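Local structure of cpftsy (Physcomitrella patens, 4AK9) at residues Lys129-Phe140 / Val202-Arg210; Lys141-Ala151 / Trp166-Met176. The protein probably serves as the chloroplast signal recognition particle receptor, an SRP-type GTPase that helps deliver proteins to the thylakoid membrane. All coordinates share one frame; numbering follows the deposited sequence.

Interaction 1 (Lys129-Phe140 / Val202-Arg210); sequences KTTTLGKLANRF and VVLCDTSGR
Leu204 is the bump on strand 202-205 that fits between the side chains of Leu133, Ala137 and Phe140 on helix 126-142. Its CD2 lies over the helix backbone at Ala137, 3.7 Å from Ala137 N. Its CD1 meets the Phe140 ring obliquely, at CE2. Leu133 and Leu204 point opposite ways and lie side by side, and Leu133 CD1 is tight against Leu204 CB at 3.5 Å. The other branch of Leu133, CD2, fits against Asp206 CB at 3.6 Å. At the far end Val202 CG2 sits over one face of the Phe140 ring, nearer its rim than its centre. Phe140 CG is anti to its carbonyl carbon (chi1 -75°), which sends the ring out toward the strand.

Lys129 belongs to a probable Walker A P-loop. Its chain crosses Asp206 at about a right angle, bends at chi3 (-64°) and ends over Thr207. NZ donates to Thr207 O at 2.6 Å, from above the carbonyl plane. It also bonds Gly123 O and water 2, the latter at 2.7 Å from NZ. The nearest Asp206 oxygen, OD1, is 4.4 Å from NZ, too far for a salt bridge. A methionine in place of Lys129 would probably leave Thr207 O and water 2 without this donor and Asp206 without a nearby positive charge.

The axes of helix segment 129-140 and strand 202-205 run nearly antiparallel, at 167°. Strand 117-123 adds Ile121 against Leu133 and Leu136. On the other side of strand 202-205, strand 147-150 brings Val147 to Phe140 and Leu204.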
# COMPACT_ATOMS: atom_id res chain seq x y z
N LYS A 129 15.28 3.80 14.31
CA LYS A 129 15.18 3.62 15.75
C LYS A 129 16.13 4.57 16.48
O LYS A 129 15.74 5.22 17.45
CB LYS A 129 15.51 2.17 16.16
CG LYS A 129 14.48 1.15 15.77
CD LYS A 129 14.75 -0.22 16.47
CE LYS A 129 16.05 -0.86 16.04
NZ LYS A 129 16.03 -2.34 16.36
N THR A 130 17.36 4.65 15.99
CA THR A 130 18.38 5.52 16.61
C THR A 130 17.95 6.98 16.57
O THR A 130 17.98 7.69 17.59
CB THR A 130 19.74 5.36 15.91
OG1 THR A 130 20.16 3.99 15.99
CG2 THR A 130 20.77 6.23 16.60
N THR A 131 17.52 7.44 15.40
CA THR A 131 17.05 8.80 15.25
C THR A 131 15.86 9.07 16.14
O THR A 131 15.80 10.10 16.81
CB THR A 131 16.65 9.04 13.76
OG1 THR A 131 17.82 8.99 12.95
CG2 THR A 131 16.00 10.39 13.61
N THR A 132 14.91 8.13 16.18
CA THR A 132 13.72 8.34 17.03
C THR A 132 14.08 8.47 18.50
O THR A 132 13.52 9.32 19.21
CB THR A 132 12.68 7.22 16.81
OG1 THR A 132 12.31 7.21 15.42
CG2 THR A 132 11.41 7.46 17.67
N LEU A 133 14.98 7.60 18.94
CA LEU A 133 15.55 7.57 20.28
C LEU A 133 16.11 8.97 20.61
O LEU A 133 15.82 9.54 21.66
CB LEU A 133 16.66 6.51 20.31
CG LEU A 133 16.73 5.47 21.45
CD1 LEU A 133 15.64 5.69 22.44
CD2 LEU A 133 16.66 4.05 20.89
N GLY A 134 16.92 9.53 19.71
CA GLY A 134 17.47 10.87 19.92
C GLY A 134 16.41 11.94 20.02
O GLY A 134 16.48 12.82 20.91
N LYS A 135 15.40 11.89 19.15
CA LYS A 135 14.39 12.92 19.20
C LYS A 135 13.48 12.77 20.41
O LYS A 135 12.95 13.79 20.90
CB LYS A 135 13.55 12.93 17.91
CG LYS A 135 14.38 13.20 16.65
CD LYS A 135 13.45 13.47 15.45
CE LYS A 135 14.21 13.39 14.15
NZ LYS A 135 13.39 13.96 12.97
N LEU A 136 13.29 11.54 20.89
CA LEU A 136 12.56 11.38 22.16
C LEU A 136 13.34 12.02 23.31
O LEU A 136 12.78 12.71 24.17
CB LEU A 136 12.31 9.89 22.49
CG LEU A 136 11.16 9.24 21.74
CD1 LEU A 136 11.15 7.73 22.00
CD2 LEU A 136 9.85 9.91 22.19
N ALA A 137 14.63 11.72 23.35
CA ALA A 137 15.51 12.27 24.39
C ALA A 137 15.43 13.78 24.44
O ALA A 137 15.37 14.37 25.53
CB ALA A 137 16.92 11.86 24.11
N ASN A 138 15.42 14.40 23.27
CA ASN A 138 15.38 15.85 23.16
C ASN A 138 14.09 16.40 23.76
O ASN A 138 14.09 17.46 24.40
CB ASN A 138 15.53 16.26 21.69
CG ASN A 138 15.25 17.74 21.47
OD1 ASN A 138 16.09 18.59 21.74
ND2 ASN A 138 14.05 18.04 20.96
N ARG A 139 12.98 15.69 23.57
CA ARG A 139 11.73 16.08 24.22
C ARG A 139 11.80 16.02 25.74
O ARG A 139 11.29 16.90 26.43
CB ARG A 139 10.55 15.22 23.73
CG ARG A 139 10.14 15.52 22.31
CD ARG A 139 8.88 14.73 21.92
NE ARG A 139 7.71 15.16 22.68
CZ ARG A 139 6.98 16.24 22.40
NH1 ARG A 139 7.28 17.02 21.37
NH2 ARG A 139 5.93 16.52 23.16
N PHE A 140 12.40 14.96 26.27
CA PHE A 140 12.51 14.83 27.72
C PHE A 140 13.42 15.90 28.31
O PHE A 140 13.10 16.50 29.35
CB PHE A 140 13.03 13.45 28.09
CG PHE A 140 12.01 12.36 27.95
CD1 PHE A 140 10.87 12.37 28.75
CD2 PHE A 140 12.20 11.32 27.06
CE1 PHE A 140 9.92 11.36 28.62
CE2 PHE A 140 11.26 10.31 26.93
CZ PHE A 140 10.13 10.32 27.71
N VAL A 202 14.34 8.66 33.37
CA VAL A 202 13.86 7.87 32.21
C VAL A 202 15.06 7.18 31.60
O VAL A 202 16.13 7.79 31.50
CB VAL A 202 13.25 8.77 31.12
CG1 VAL A 202 12.90 7.94 29.90
CG2 VAL A 202 11.98 9.47 31.62
N VAL A 203 14.90 5.91 31.23
CA VAL A 203 15.92 5.19 30.49
C VAL A 203 15.34 4.88 29.11
O VAL A 203 14.24 4.32 29.01
CB VAL A 203 16.27 3.86 31.13
CG1 VAL A 203 17.32 3.12 30.31
CG2 VAL A 203 16.74 4.06 32.58
N LEU A 204 16.06 5.25 28.06
CA LEU A 204 15.64 5.01 26.68
C LEU A 204 16.50 3.91 26.09
O LEU A 204 17.69 4.10 25.86
CB LEU A 204 15.78 6.30 25.84
CG LEU A 204 14.62 7.27 25.62
CD1 LEU A 204 13.54 7.12 26.65
CD2 LEU A 204 15.04 8.76 25.48
N CYS A 205 15.92 2.74 25.84
CA CYS A 205 16.69 1.55 25.40
C CYS A 205 16.59 1.28 23.91
O CYS A 205 15.49 1.17 23.37
CB CYS A 205 16.16 0.28 26.11
SG CYS A 205 16.22 0.35 27.91
N ASP A 206 17.73 1.14 23.24
CA ASP A 206 17.73 0.66 21.87
C ASP A 206 17.80 -0.86 21.91
O ASP A 206 18.28 -1.43 22.89
CB ASP A 206 18.92 1.22 21.10
CG ASP A 206 18.75 1.10 19.58
OD1 ASP A 206 17.64 0.70 19.12
OD2 ASP A 206 19.72 1.44 18.86
N THR A 207 17.30 -1.52 20.87
CA THR A 207 17.32 -2.98 20.80
C THR A 207 17.68 -3.41 19.39
O THR A 207 17.54 -2.63 18.43
CB THR A 207 15.94 -3.60 21.14
OG1 THR A 207 14.94 -3.07 20.24
CG2 THR A 207 15.53 -3.29 22.57
N SER A 208 18.12 -4.66 19.24
CA SER A 208 18.43 -5.16 17.90
C SER A 208 17.13 -5.58 17.21
O SER A 208 16.17 -6.00 17.86
CB SER A 208 19.41 -6.31 17.96
OG SER A 208 20.58 -5.93 18.66
N GLY A 209 17.09 -5.46 15.89
CA GLY A 209 15.92 -5.94 15.16
C GLY A 209 16.22 -6.02 13.68
O GLY A 209 17.09 -5.30 13.20
N ARG A 210 15.53 -6.92 12.99
CA ARG A 210 15.65 -7.06 11.55
C ARG A 210 14.26 -7.02 10.91
O ARG A 210 13.25 -7.13 11.58
CB ARG A 210 16.31 -8.39 11.20
CG ARG A 210 17.71 -8.57 11.79
CD ARG A 210 18.81 -8.01 10.88
NE ARG A 210 18.78 -8.52 9.49
CZ ARG A 210 18.75 -9.82 9.13
NH1 ARG A 210 18.72 -10.80 10.03
NH2 ARG A 210 18.74 -10.13 7.83
O HOH W 1 13.88 -4.32 17.83
O HOH W 2 18.29 -2.75 14.92

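Interaction 2 (Lys141-Ala151 / Trp166-Met176); sequences KKEGVKVLMAA and WAQRTGSEIVM
Met149 pairs with Ile174 in the parallel sheet of the P-loop GTPase fold, where strand 147-150, helix 158-170 and strand 173-175 form a beta-alpha-beta crossover. Four backbone hydrogen bonds join the strands. Met149 N gives to Glu173 O, and Val175 N gives to Met149 O, both at 2.7 Å. Glu173 N to Val147 O and Ala151 N to Val175 O complete the set.

Met149 leaves the sheet toward helix 158-170. Its chain is extended beyond CG (chi2 178°, chi3 180°), which carries SD to Ala167 CA at 3.7 Å. CE goes on to Thr170 OG1 and Ser172 OG. Leu163 also touches this side chain. On the other face Leu148 CD1 packs on Val175 CG2 at 3.9 Å. Helix 184-197 covers Val175 there with Ala191 and Arg194.

Lys141, on helix 126-142, lies alongside the C-terminal end of helix 158-170. Its CG passes Thr170 O at 3.0 Å and its CE reaches Ser172 OG at 3.2 Å. A Schellman motif ends helix 158-170 at Gly171, with Ser172 N bonded to Ala167 O. That turn brings Ser172 under Val147. Ser172 OG donates to Thr170 OG1, which in turn donates to Trp166 O at 2.7 Å. Trp166 O also accepts from Thr170 N, and the two donors reach it from opposite faces of its carbonyl plane.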
# COMPACT_ATOMS: atom_id res chain seq x y z
N LYS A 141 14.54 16.14 27.65
CA LYS A 141 15.51 17.16 28.08
C LYS A 141 14.91 18.55 28.12
O LYS A 141 15.17 19.32 29.05
CB LYS A 141 16.74 17.14 27.17
CG LYS A 141 17.57 15.86 27.36
CD LYS A 141 17.94 15.69 28.84
CE LYS A 141 18.87 14.50 29.09
NZ LYS A 141 19.19 14.31 30.55
N LYS A 142 14.07 18.87 27.15
CA LYS A 142 13.41 20.16 27.10
C LYS A 142 12.44 20.34 28.26
O LYS A 142 12.09 21.46 28.62
CB LYS A 142 12.69 20.34 25.76
CG LYS A 142 13.60 20.86 24.65
CD LYS A 142 13.02 20.56 23.28
CE LYS A 142 11.57 21.04 23.15
NZ LYS A 142 10.69 20.07 22.40
N GLU A 143 12.01 19.24 28.86
CA GLU A 143 11.11 19.31 30.01
C GLU A 143 11.81 19.13 31.36
O GLU A 143 11.14 18.98 32.39
CB GLU A 143 9.96 18.31 29.84
CG GLU A 143 9.00 18.73 28.73
CD GLU A 143 7.75 17.83 28.66
OE1 GLU A 143 7.89 16.59 28.78
OE2 GLU A 143 6.64 18.39 28.46
N GLY A 144 13.14 19.14 31.35
CA GLY A 144 13.91 19.07 32.59
C GLY A 144 14.10 17.66 33.12
O GLY A 144 14.64 17.45 34.22
N VAL A 145 13.67 16.69 32.32
CA VAL A 145 13.77 15.27 32.67
C VAL A 145 15.21 14.76 32.45
O VAL A 145 15.86 15.07 31.45
CB VAL A 145 12.76 14.44 31.81
CG1 VAL A 145 12.88 12.94 32.09
CG2 VAL A 145 11.34 14.95 32.06
N LYS A 146 15.70 13.98 33.42
CA LYS A 146 17.05 13.42 33.35
C LYS A 146 17.07 12.05 32.64
O LYS A 146 16.52 11.05 33.15
CB LYS A 146 17.60 13.30 34.77
CG LYS A 146 18.99 12.71 34.88
CD LYS A 146 19.44 12.76 36.34
CE LYS A 146 20.83 12.15 36.53
NZ LYS A 146 21.04 11.81 37.98
N VAL A 147 17.73 11.99 31.48
CA VAL A 147 17.64 10.84 30.57
C VAL A 147 18.92 10.04 30.51
O VAL A 147 20.02 10.61 30.42
CB VAL A 147 17.34 11.30 29.11
CG1 VAL A 147 17.34 10.12 28.16
CG2 VAL A 147 16.03 12.07 29.06
N LEU A 148 18.79 8.71 30.54
CA LEU A 148 19.91 7.81 30.29
C LEU A 148 19.62 6.94 29.07
O LEU A 148 18.57 6.31 29.00
CB LEU A 148 20.16 6.90 31.50
CG LEU A 148 21.20 5.79 31.31
CD1 LEU A 148 22.59 6.41 31.19
CD2 LEU A 148 21.18 4.76 32.47
N MET A 149 20.55 6.90 28.12
CA MET A 149 20.36 6.06 26.94
C MET A 149 21.09 4.74 27.10
O MET A 149 22.16 4.68 27.72
CB MET A 149 20.85 6.77 25.67
CG MET A 149 20.07 8.02 25.33
SD MET A 149 20.78 8.78 23.85
CE MET A 149 19.73 10.17 23.63
N ALA A 150 20.51 3.67 26.55
CA ALA A 150 21.13 2.35 26.61
C ALA A 150 21.28 1.78 25.22
O ALA A 150 20.28 1.59 24.48
CB ALA A 150 20.29 1.41 27.48
N ALA A 151 22.53 1.49 24.85
CA ALA A 151 22.84 1.02 23.51
C ALA A 151 22.73 -0.49 23.39
O ALA A 151 23.74 -1.20 23.33
CB ALA A 151 24.23 1.49 23.07
N TRP A 166 23.68 11.25 19.60
CA TRP A 166 22.43 11.79 20.08
C TRP A 166 22.48 12.09 21.56
O TRP A 166 21.84 13.06 22.04
CB TRP A 166 21.28 10.82 19.78
CG TRP A 166 20.88 10.89 18.34
CD1 TRP A 166 21.20 10.01 17.35
CD2 TRP A 166 20.12 11.93 17.72
NE1 TRP A 166 20.65 10.41 16.16
CE2 TRP A 166 19.99 11.59 16.36
CE3 TRP A 166 19.52 13.10 18.20
CZ2 TRP A 166 19.29 12.39 15.47
CZ3 TRP A 166 18.83 13.89 17.32
CH2 TRP A 166 18.72 13.53 15.96
N ALA A 167 23.22 11.28 22.31
CA ALA A 167 23.33 11.52 23.75
C ALA A 167 23.97 12.89 23.95
O ALA A 167 23.50 13.72 24.74
CB ALA A 167 24.15 10.43 24.42
N GLN A 168 25.01 13.14 23.16
CA GLN A 168 25.73 14.42 23.21
C GLN A 168 24.89 15.62 22.82
O GLN A 168 24.86 16.62 23.56
CB GLN A 168 26.98 14.36 22.33
CG GLN A 168 28.10 13.54 22.94
CD GLN A 168 28.66 14.20 24.21
OE1 GLN A 168 29.20 15.30 24.16
NE2 GLN A 168 28.52 13.51 25.35
N ARG A 169 24.22 15.53 21.68
CA ARG A 169 23.36 16.62 21.23
C ARG A 169 22.27 16.94 22.24
O ARG A 169 21.85 18.11 22.39
CB ARG A 169 22.73 16.24 19.88
CG ARG A 169 21.79 17.27 19.30
CD ARG A 169 21.46 16.91 17.85
NE ARG A 169 22.68 16.53 17.13
CZ ARG A 169 22.82 15.45 16.38
NH1 ARG A 169 21.80 14.61 16.18
NH2 ARG A 169 23.98 15.21 15.80
N THR A 170 21.81 15.91 22.95
CA THR A 170 20.67 16.13 23.83
C THR A 170 21.07 16.30 25.27
O THR A 170 20.22 16.62 26.10
CB THR A 170 19.64 14.99 23.75
OG1 THR A 170 20.29 13.75 24.08
CG2 THR A 170 19.03 14.92 22.36
N GLY A 171 22.34 16.08 25.58
CA GLY A 171 22.77 16.22 26.96
C GLY A 171 22.32 15.04 27.82
O GLY A 171 22.11 15.18 29.03
N SER A 172 22.15 13.89 27.19
CA SER A 172 21.78 12.66 27.89
C SER A 172 23.02 11.86 28.18
O SER A 172 24.01 11.95 27.43
CB SER A 172 20.84 11.81 27.02
OG SER A 172 19.70 12.55 26.64
N GLU A 173 22.99 11.07 29.25
CA GLU A 173 24.06 10.10 29.52
C GLU A 173 23.80 8.84 28.72
O GLU A 173 22.67 8.63 28.25
CB GLU A 173 24.13 9.78 31.02
CG GLU A 173 24.30 11.01 31.91
CD GLU A 173 25.64 11.71 31.70
OE1 GLU A 173 26.69 11.03 31.80
OE2 GLU A 173 25.64 12.94 31.42
N ILE A 174 24.81 8.00 28.56
CA ILE A 174 24.65 6.78 27.79
C ILE A 174 25.43 5.60 28.35
O ILE A 174 26.57 5.76 28.79
CB ILE A 174 25.02 7.00 26.28
CG1 ILE A 174 24.86 5.70 25.48
CG2 ILE A 174 26.45 7.53 26.13
CD1 ILE A 174 24.75 5.94 23.97
N VAL A 175 24.79 4.42 28.36
CA VAL A 175 25.47 3.18 28.70
C VAL A 175 25.71 2.39 27.43
O VAL A 175 24.77 2.16 26.63
CB VAL A 175 24.62 2.30 29.65
CG1 VAL A 175 25.22 0.90 29.77
CG2 VAL A 175 24.45 2.97 31.04
N MET A 176 26.96 1.96 27.22
CA MET A 176 27.30 1.17 26.04
C MET A 176 27.93 -0.19 26.36
O MET A 176 28.25 -0.47 27.52
CB MET A 176 28.21 1.99 25.12
CG MET A 176 27.61 3.33 24.74
SD MET A 176 28.60 4.23 23.54
CE MET A 176 28.84 2.92 22.32

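In the fold
Interactions 1 and 2 have centres about 9 Å apart and lie on the same side of the chain's centre. Both use helix 126-142 and the same sheet, in which strands 173-175, 147-150 and 202-205 are successive neighbours. Along the chain, both segments of interaction 2 fall between the two of interaction 1. The contacts meet directly: Ala137 CB packs on Met149 CE at 3.3 Å, and Leu204 N probably bonds Leu148 O at 2.9 Å. Interaction 1 includes the probable P-loop lysine, whereas interaction 2 builds the sheet out to its outermost strand, 173-175. Together they link the probable nucleotide-binding end of the helix to this side of the GTPase domain.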